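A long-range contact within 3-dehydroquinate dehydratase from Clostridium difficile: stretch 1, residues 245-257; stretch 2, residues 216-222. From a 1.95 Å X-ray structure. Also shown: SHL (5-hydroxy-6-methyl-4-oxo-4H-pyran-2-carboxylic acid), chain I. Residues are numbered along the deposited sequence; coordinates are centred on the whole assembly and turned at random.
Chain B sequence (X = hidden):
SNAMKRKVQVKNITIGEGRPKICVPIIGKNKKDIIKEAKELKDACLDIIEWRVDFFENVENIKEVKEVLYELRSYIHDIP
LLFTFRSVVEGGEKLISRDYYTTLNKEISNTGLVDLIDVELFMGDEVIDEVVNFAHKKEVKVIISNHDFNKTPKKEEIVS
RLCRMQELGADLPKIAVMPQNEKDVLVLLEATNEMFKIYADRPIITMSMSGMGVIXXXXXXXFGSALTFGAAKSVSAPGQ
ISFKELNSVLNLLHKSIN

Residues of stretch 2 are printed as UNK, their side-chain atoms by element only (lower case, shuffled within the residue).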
# COMPACT_ATOMS: atom_id res chain seq x y z
N GLU B 245 -2.70 -12.37 5.39
CA GLU B 245 -2.78 -11.53 4.22
C GLU B 245 -1.75 -10.40 4.30
O GLU B 245 -1.19 -9.99 3.28
CB GLU B 245 -4.21 -11.01 4.04
CG GLU B 245 -5.20 -12.17 3.78
CD GLU B 245 -6.63 -11.72 3.53
OE1 GLU B 245 -6.97 -10.56 3.87
OE2 GLU B 245 -7.42 -12.53 3.01
N LEU B 246 -1.48 -9.93 5.51
CA LEU B 246 -0.48 -8.88 5.70
C LEU B 246 0.90 -9.45 5.36
O LEU B 246 1.72 -8.79 4.70
CB LEU B 246 -0.54 -8.36 7.14
CG LEU B 246 0.35 -7.19 7.52
CD1 LEU B 246 0.11 -6.04 6.58
CD2 LEU B 246 0.10 -6.76 9.02
N ASN B 247 1.15 -10.69 5.77
CA ASN B 247 2.42 -11.34 5.47
C ASN B 247 2.63 -11.43 3.95
O ASN B 247 3.71 -11.14 3.45
CB ASN B 247 2.50 -12.75 6.09
CG ASN B 247 3.90 -13.36 5.97
OD1 ASN B 247 4.86 -12.82 6.50
ND2 ASN B 247 4.00 -14.48 5.28
N SER B 248 1.58 -11.82 3.23
CA SER B 248 1.66 -11.95 1.79
C SER B 248 2.01 -10.63 1.12
O SER B 248 2.86 -10.58 0.24
CB SER B 248 0.34 -12.47 1.23
OG SER B 248 0.03 -13.72 1.80
N VAL B 249 1.35 -9.55 1.53
CA VAL B 249 1.62 -8.23 0.95
C VAL B 249 3.05 -7.75 1.25
O VAL B 249 3.73 -7.23 0.35
CB VAL B 249 0.61 -7.18 1.42
CG1 VAL B 249 0.93 -5.81 0.79
CG2 VAL B 249 -0.82 -7.60 1.04
N LEU B 250 3.51 -7.94 2.48
CA LEU B 250 4.86 -7.54 2.85
C LEU B 250 5.91 -8.27 2.01
O LEU B 250 6.92 -7.68 1.62
CB LEU B 250 5.11 -7.77 4.33
CG LEU B 250 4.25 -6.97 5.31
CD1 LEU B 250 4.65 -7.31 6.76
CD2 LEU B 250 4.40 -5.52 5.07
N ASN B 251 5.68 -9.55 1.74
CA ASN B 251 6.62 -10.33 0.93
C ASN B 251 6.61 -9.85 -0.51
O ASN B 251 7.65 -9.79 -1.17
CB ASN B 251 6.31 -11.82 0.99
CG ASN B 251 6.68 -12.44 2.32
OD1 ASN B 251 7.38 -11.83 3.15
ND2 ASN B 251 6.22 -13.68 2.54
N LEU B 252 5.43 -9.50 -1.00
CA LEU B 252 5.28 -8.98 -2.35
C LEU B 252 6.05 -7.65 -2.52
O LEU B 252 6.69 -7.42 -3.55
CB LEU B 252 3.80 -8.80 -2.69
CG LEU B 252 3.46 -8.27 -4.08
CD1 LEU B 252 3.90 -9.27 -5.16
CD2 LEU B 252 1.96 -8.00 -4.19
N LEU B 253 5.97 -6.78 -1.51
CA LEU B 253 6.68 -5.49 -1.56
C LEU B 253 8.19 -5.64 -1.32
O LEU B 253 8.99 -4.89 -1.89
CB LEU B 253 6.06 -4.48 -0.57
CG LEU B 253 4.62 -4.03 -0.89
CD1 LEU B 253 3.95 -3.27 0.29
CD2 LEU B 253 4.57 -3.20 -2.14
N HIS B 254 8.59 -6.62 -0.50
CA HIS B 254 10.01 -6.87 -0.24
C HIS B 254 10.71 -7.27 -1.53
O HIS B 254 11.81 -6.80 -1.82
CB HIS B 254 10.17 -7.99 0.81
CG HIS B 254 11.60 -8.24 1.23
ND1 HIS B 254 12.34 -7.32 1.93
CD2 HIS B 254 12.40 -9.32 1.07
CE1 HIS B 254 13.55 -7.81 2.16
NE2 HIS B 254 13.61 -9.03 1.66
N LYS B 255 10.05 -8.12 -2.32
CA LYS B 255 10.62 -8.61 -3.57
C LYS B 255 10.52 -7.61 -4.73
O LYS B 255 11.29 -7.71 -5.69
CB LYS B 255 10.00 -9.96 -3.99
CG LYS B 255 8.53 -9.93 -4.38
CD LYS B 255 8.14 -11.14 -5.26
CE LYS B 255 8.48 -12.48 -4.60
NZ LYS B 255 7.83 -12.64 -3.28
N SER B 256 9.58 -6.65 -4.66
CA SER B 256 9.48 -5.61 -5.70
C SER B 256 10.78 -4.76 -5.67
O SER B 256 11.19 -4.21 -6.69
CB SER B 256 8.23 -4.75 -5.53
OG SER B 256 8.28 -3.99 -4.34
N ILE B 257 11.38 -4.66 -4.47
CA ILE B 257 12.71 -4.04 -4.26
C ILE B 257 12.96 -3.83 -2.77
O ILE B 257 13.71 -4.59 -2.14
CB ILE B 257 12.90 -2.69 -4.98
CG1 ILE B 257 14.40 -2.47 -5.27
CG2 ILE B 257 12.29 -1.54 -4.14
CD1 ILE B 257 14.70 -1.34 -6.23
N UNK B 216 -0.57 2.52 5.38
CA UNK B 216 0.45 2.74 6.40
C UNK B 216 0.88 1.43 7.07
O UNK B 216 1.93 1.41 7.72
o UNK B 216 -1.04 3.14 8.26
c UNK B 216 -0.03 3.72 7.45
N UNK B 217 0.07 0.39 6.94
CA UNK B 217 0.39 -0.92 7.53
C UNK B 217 1.15 -1.78 6.55
O UNK B 217 1.71 -2.82 6.93
c UNK B 217 -0.88 -1.69 7.88
n UNK B 217 -4.73 -0.50 12.14
c UNK B 217 -1.77 -0.99 8.84
n UNK B 217 -3.87 -1.12 10.10
c UNK B 217 -2.97 -1.85 9.21
n UNK B 217 -3.02 -2.03 12.06
c UNK B 217 -3.86 -1.22 11.43
N UNK B 218 1.17 -1.35 5.28
CA UNK B 218 1.76 -2.16 4.22
C UNK B 218 3.11 -1.69 3.75
O UNK B 218 3.92 -2.50 3.31
c UNK B 218 -0.73 -3.97 3.74
c UNK B 218 -1.37 -2.49 1.85
c UNK B 218 -0.63 -2.56 3.17
c UNK B 218 0.83 -2.15 2.98
N UNK B 219 3.37 -0.39 3.85
CA UNK B 219 4.53 0.22 3.21
C UNK B 219 5.70 0.58 4.13
O UNK B 219 6.48 1.48 3.81
s UNK B 219 3.50 2.76 3.58
c UNK B 219 4.07 1.48 2.47
N UNK B 220 5.84 -0.12 5.24
CA UNK B 220 6.92 0.13 6.18
C UNK B 220 8.32 0.03 5.61
O UNK B 220 9.20 0.82 5.95
N UNK B 221 8.54 -0.93 4.72
CA UNK B 221 9.87 -1.12 4.18
C UNK B 221 10.33 0.10 3.40
O UNK B 221 11.50 0.45 3.42
c UNK B 221 9.97 -2.39 3.33
c UNK B 221 11.38 -2.78 2.98
o UNK B 221 10.56 -4.98 2.59
o UNK B 221 12.49 -4.44 1.69
c UNK B 221 11.48 -4.17 2.38
N UNK B 222 9.41 0.76 2.73
CA UNK B 222 9.76 1.94 1.97
C UNK B 222 9.78 3.22 2.82
O UNK B 222 10.73 3.99 2.76
c UNK B 222 8.83 2.12 0.75
c UNK B 222 9.16 1.06 -0.31
c UNK B 222 10.56 1.19 -0.94
c UNK B 222 8.99 3.52 0.14
OAD SHL I . -3.20 -2.17 14.75
CAH SHL I . -3.81 -1.22 15.29
OAA SHL I . -4.93 -0.84 14.86
CAK SHL I . -3.19 -0.56 16.42
OAG SHL I . -1.91 -1.03 16.86
CAF SHL I . -1.39 -0.53 18.08
CAL SHL I . -0.24 -1.08 18.56
CAJ SHL I . -2.12 0.39 18.74
OAC SHL I . -1.68 0.86 19.90
CAI SHL I . -3.30 0.85 18.24
CAE SHL I . -3.83 0.40 17.10
OAB SHL I . -3.98 1.79 18.90
O HOH W 1 7.89 -5.15 2.81

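Position 216 carries two side-chain atoms, one carbon followed by one oxygen. The oxygen lies beyond the first carbon, with no branch. Nothing of stretch 1 is within reach. A single hydroxyl on a CB is serine: Ser-216. Its OG is hydrogen-bonded elsewhere in the structure.

Position 217 has a chain of three carbons, then a nitrogen, then a carbon carrying two more nitrogens. Its end leads away from stretch 1, but its backbone O lies 3.6 Å from Leu-246 CD1. The terminal planar group is a guanidinium, so this is Arg-217. Its NH1 donates to SHL OAD at 2.7 Å and its NH2 to SHL OAA at 2.7 Å. Both bonds are nearly straight, and they pair the guanidinium with the two carboxylate oxygens of the ligand.

Position 218 has four carbons, forked at the second. One tip of the fork lies 3.6 Å from Leu-246 CD1 and 3.9 Å from Val-249 CG1. The fork beyond CB identifies leucine: Leu-218. The tip in question is CD2. The backbone O of Leu-218 is also covered, with Leu-253 CD1 at 3.1 Å and Leu-250 CD2 at 3.5 Å.

Position 219 has one carbon and then one sulfur, with no further carbon. Its CA-to-CB bond points away from stretch 1. This is Cys-219, at the N-cap position just before a helix.

Position 220 has no side-chain atoms. It is Gly-220, and it makes no contact with stretch 1.

Position 221 has three carbons in a row, the third carrying two oxygens. CA-to-CB points toward stretch 1, and the two oxygens reach the ring of His-254. A carboxylate at this length is glutamate: Glu-221. His-254 ND1 donates to OE1 of Glu-221 at 2.9 Å and to OE2 of Glu-221 at 3.0 Å.

Position 222 has four carbons, forked at the first, with one arm two carbons long. A fork at CB with unequal arms is isoleucine: Ile-222. Its CA-to-CB bond points toward stretch 1 but it makes no close contact there.

The contact has an apolar part and a polar part. Leu-246, Val-249 and Leu-253 of the helix pack against Leu-218, which has the largest covered area in the contact. Further along the helix, His-254 holds the Glu-221 carboxylate at its ring edge. A water bridges the two stretches: it donates to Glu-221 OE2 at 2.7 Å and to Leu-250 O at 3.0 Å. Leu-246 CD1 packs against the backbone O of Arg-217, whose guanidinium binds the ligand.

Stretch 2 216-222: SRLCGEI
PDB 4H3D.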